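Local atomic coordinates of transcriptional repressor (Vibrio fischeri, PDB entry 3KV1), a protein that probably binds a sugar or related carbohydrate through its putative sugar-binding domain and, like SorC-family regulators, probably represses transcription by binding DNA. Residues A122-D126 against P127-S131. Numbering follows the deposited sequence.
Sequences AYVND and PSLRS
The carboxylate of Asp-126 is the flat group that meets the first turn of helix 127-134, and Ser-128 N approaches it from above its plane, standing 62° out of it at OD1, in the conformer described here, one of two modelled for Asp-126. That bond, Ser-128 N to Asp-126 OD1, is 3.0 Å long and nearly straight (167°). OD2 takes a weak bond from Leu-129 N at 3.1 Å, so the two carboxylate oxygens serve two successive amides. CG anti to the backbone N (chi1 158°) sends the carboxylate onward, beside the residue's own carbonyl carbon and toward the Ser-128 and Leu-129 amides. OD2 also lies alongside Ser-128 CB, while OD1 sits near the Pro-127 ring, whose nitrogen has no hydrogen to offer. The backbone carbonyl of Asp-126 opens the helical pattern: Arg-130 N bonds to Asp-126 O at 3.1 Å, and Leu-129 N adds a weaker bond to the same oxygen. Ser-131 N continues the series to Pro-127 O.

Ahead of the cap, buried Val-124 turns its branches to the helix. CB and CG1 both rest 3.9 Å from Leu-129 CD2. CG2 lies 3.7 Å from Arg-130 N, and the Val-124 and Arg-130 side chains cross at about a right angle. From there the extended Arg-130 chain leads away to a weak bond between NE and Val-210 O. His-136 of the second subunit packs on Val-124, and Ala-132 of that subunit on Leu-129, placing this loop-to-helix junction at the dimer interface.

Asp-126 is thus the N-cap: in this conformer its side chain accepts from Ser-128 N and shares Leu-129 N, by two weak bonds, with its own backbone carbonyl; its negative charge at the positive end of the helix dipole is probably favourable.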
ATOM      1  N   ALA A 122      -1.303  -5.218   8.959  1.00 18.73           N
ATOM      2  CA  ALA A 122      -1.874  -4.678  10.212  1.00 20.20           C
ATOM      3  C   ALA A 122      -1.553  -5.585  11.395  1.00 21.97           C
ATOM      4  O   ALA A 122      -1.273  -5.103  12.502  1.00 22.29           O
ATOM      5  CB  ALA A 122      -3.390  -4.556  10.079  1.00 20.35           C
ATOM      6  N   TYR A 123      -1.589  -6.898  11.169  1.00 21.87           N
ATOM      7  CA  TYR A 123      -1.512  -7.884  12.266  1.00 25.00           C
ATOM      8  C   TYR A 123      -0.420  -8.907  12.058  1.00 28.48           C
ATOM      9  O   TYR A 123      -0.139  -9.299  10.919  1.00 26.41           O
ATOM     10  CB  TYR A 123      -2.842  -8.637  12.429  1.00 22.71           C
ATOM     11  CG  TYR A 123      -3.995  -7.704  12.680  1.00 22.28           C
ATOM     12  CD1 TYR A 123      -4.014  -6.890  13.801  1.00 23.07           C
ATOM     13  CD2 TYR A 123      -5.050  -7.614  11.784  1.00 21.97           C
ATOM     14  CE1 TYR A 123      -5.060  -6.004  14.043  1.00 26.60           C
ATOM     15  CE2 TYR A 123      -6.108  -6.747  12.014  1.00 25.08           C
ATOM     16  CZ  TYR A 123      -6.108  -5.934  13.140  1.00 28.11           C
ATOM     17  OH  TYR A 123      -7.169  -5.084  13.371  1.00 28.88           O
ATOM     18  N   VAL A 124       0.189  -9.350  13.159  1.00 24.55           N
ATOM     19  CA  VAL A 124       1.144 -10.447  13.094  1.00 24.09           C
ATOM     20  C   VAL A 124       0.837 -11.376  14.276  1.00 28.12           C
ATOM     21  O   VAL A 124       0.161 -10.984  15.225  1.00 29.29           O
ATOM     22  CB  VAL A 124       2.600  -9.943  13.155  1.00 30.66           C
ATOM     23  CG1 VAL A 124       2.883  -9.060  11.966  1.00 29.93           C
ATOM     24  CG2 VAL A 124       2.851  -9.165  14.427  1.00 31.15           C
ATOM     25  N   ASN A 125       1.321 -12.609  14.212  0.66 25.95           N
ATOM     26  CA  ASN A 125       0.999 -13.581  15.251  0.66 30.39           C
ATOM     27  C   ASN A 125       2.018 -13.649  16.393  0.66 30.48           C
ATOM     28  O   ASN A 125       1.911 -14.505  17.282  0.66 31.55           O
ATOM     29  CB  ASN A 125       0.764 -14.966  14.644  0.66 34.68           C
ATOM     30  CG  ASN A 125       2.036 -15.583  14.064  0.66 38.69           C
ATOM     31  OD1 ASN A 125       1.987 -16.650  13.458  0.66 47.65           O
ATOM     32  ND2 ASN A 125       3.176 -14.925  14.265  0.66 34.67           N
ATOM     33  N   ASP A 126       2.985 -12.733  16.383  0.66 29.46           N
ATOM     34  CA  ASP A 126       4.098 -12.790  17.337  0.66 34.98           C
ATOM     35  C   ASP A 126       4.778 -11.430  17.464  0.66 34.25           C
ATOM     36  O   ASP A 126       5.136 -10.818  16.466  0.66 30.41           O
ATOM     37  CB  ASP A 126       5.124 -13.826  16.873  0.66 44.76           C
ATOM     38  CG  ASP A 126       6.511 -13.589  17.462  0.66 49.63           C
ATOM     39  OD1 ASP A 126       6.637 -13.451  18.703  0.66 47.45           O
ATOM     40  OD2 ASP A 126       7.483 -13.564  16.679  0.66 59.67           O
ATOM     41  N   PRO A 127       4.965 -10.954  18.699  1.00 29.81           N
ATOM     42  CA  PRO A 127       5.606  -9.646  18.879  1.00 31.47           C
ATOM     43  C   PRO A 127       7.034  -9.606  18.306  1.00 31.87           C
ATOM     44  O   PRO A 127       7.511  -8.515  18.010  1.00 33.96           O
ATOM     45  CB  PRO A 127       5.638  -9.461  20.411  1.00 35.28           C
ATOM     46  CG  PRO A 127       5.478 -10.866  20.970  1.00 40.74           C
ATOM     47  CD  PRO A 127       4.621 -11.605  19.983  1.00 37.39           C
ATOM     48  N   SER A 128       7.715 -10.742  18.164  1.00 35.01           N
ATOM     49  CA  SER A 128       9.043 -10.692  17.511  1.00 35.41           C
ATOM     50  C   SER A 128       8.946 -10.345  16.045  1.00 37.18           C
ATOM     51  O   SER A 128       9.847  -9.684  15.497  1.00 38.20           O
ATOM     52  CB  SER A 128       9.822 -11.995  17.689  1.00 35.86           C
ATOM     53  OG  SER A 128      10.127 -12.171  19.069  1.00 48.57           O
ATOM     54  N   LEU A 129       7.867 -10.787  15.398  1.00 31.31           N
ATOM     55  CA  LEU A 129       7.660 -10.445  13.999  1.00 37.39           C
ATOM     56  C   LEU A 129       7.270  -8.968  13.938  1.00 35.78           C
ATOM     57  O   LEU A 129       7.751  -8.239  13.075  1.00 36.33           O
ATOM     58  CB  LEU A 129       6.625 -11.368  13.338  1.00 36.04           C
ATOM     59  CG  LEU A 129       6.465 -11.263  11.818  1.00 45.02           C
ATOM     60  CD1 LEU A 129       7.745 -11.684  11.137  1.00 42.54           C
ATOM     61  CD2 LEU A 129       5.276 -12.080  11.293  1.00 43.21           C
ATOM     62  N   ARG A 130       6.436  -8.522  14.884  1.00 31.27           N
ATOM     63  CA  ARG A 130       6.106  -7.109  15.009  1.00 29.25           C
ATOM     64  C   ARG A 130       7.371  -6.248  15.079  1.00 30.89           C
ATOM     65  O   ARG A 130       7.471  -5.228  14.396  1.00 31.93           O
ATOM     66  CB  ARG A 130       5.236  -6.826  16.261  1.00 28.94           C
ATOM     67  CG  ARG A 130       4.886  -5.349  16.440  1.00 28.32           C
ATOM     68  CD  ARG A 130       4.028  -5.102  17.716  1.00 25.89           C
ATOM     69  NE  ARG A 130       3.851  -3.677  17.945  1.00 32.94           N
ATOM     70  CZ  ARG A 130       4.773  -2.886  18.482  1.00 40.11           C
ATOM     71  NH1 ARG A 130       5.942  -3.379  18.877  1.00 40.74           N
ATOM     72  NH2 ARG A 130       4.514  -1.601  18.640  1.00 42.73           N
ATOM     73  N   SER A 131       8.284  -6.620  15.964  1.00 30.74           N
ATOM     74  CA  SER A 131       9.494  -5.835  16.189  1.00 40.10           C
ATOM     75  C   SER A 131      10.311  -5.770  14.911  1.00 37.05           C
ATOM     76  O   SER A 131      10.852  -4.718  14.562  1.00 35.07           O
ATOM     77  CB  SER A 131      10.349  -6.465  17.287  1.00 40.16           C
ATOM     78  OG  SER A 131      11.543  -5.723  17.477  1.00 43.22           O
TER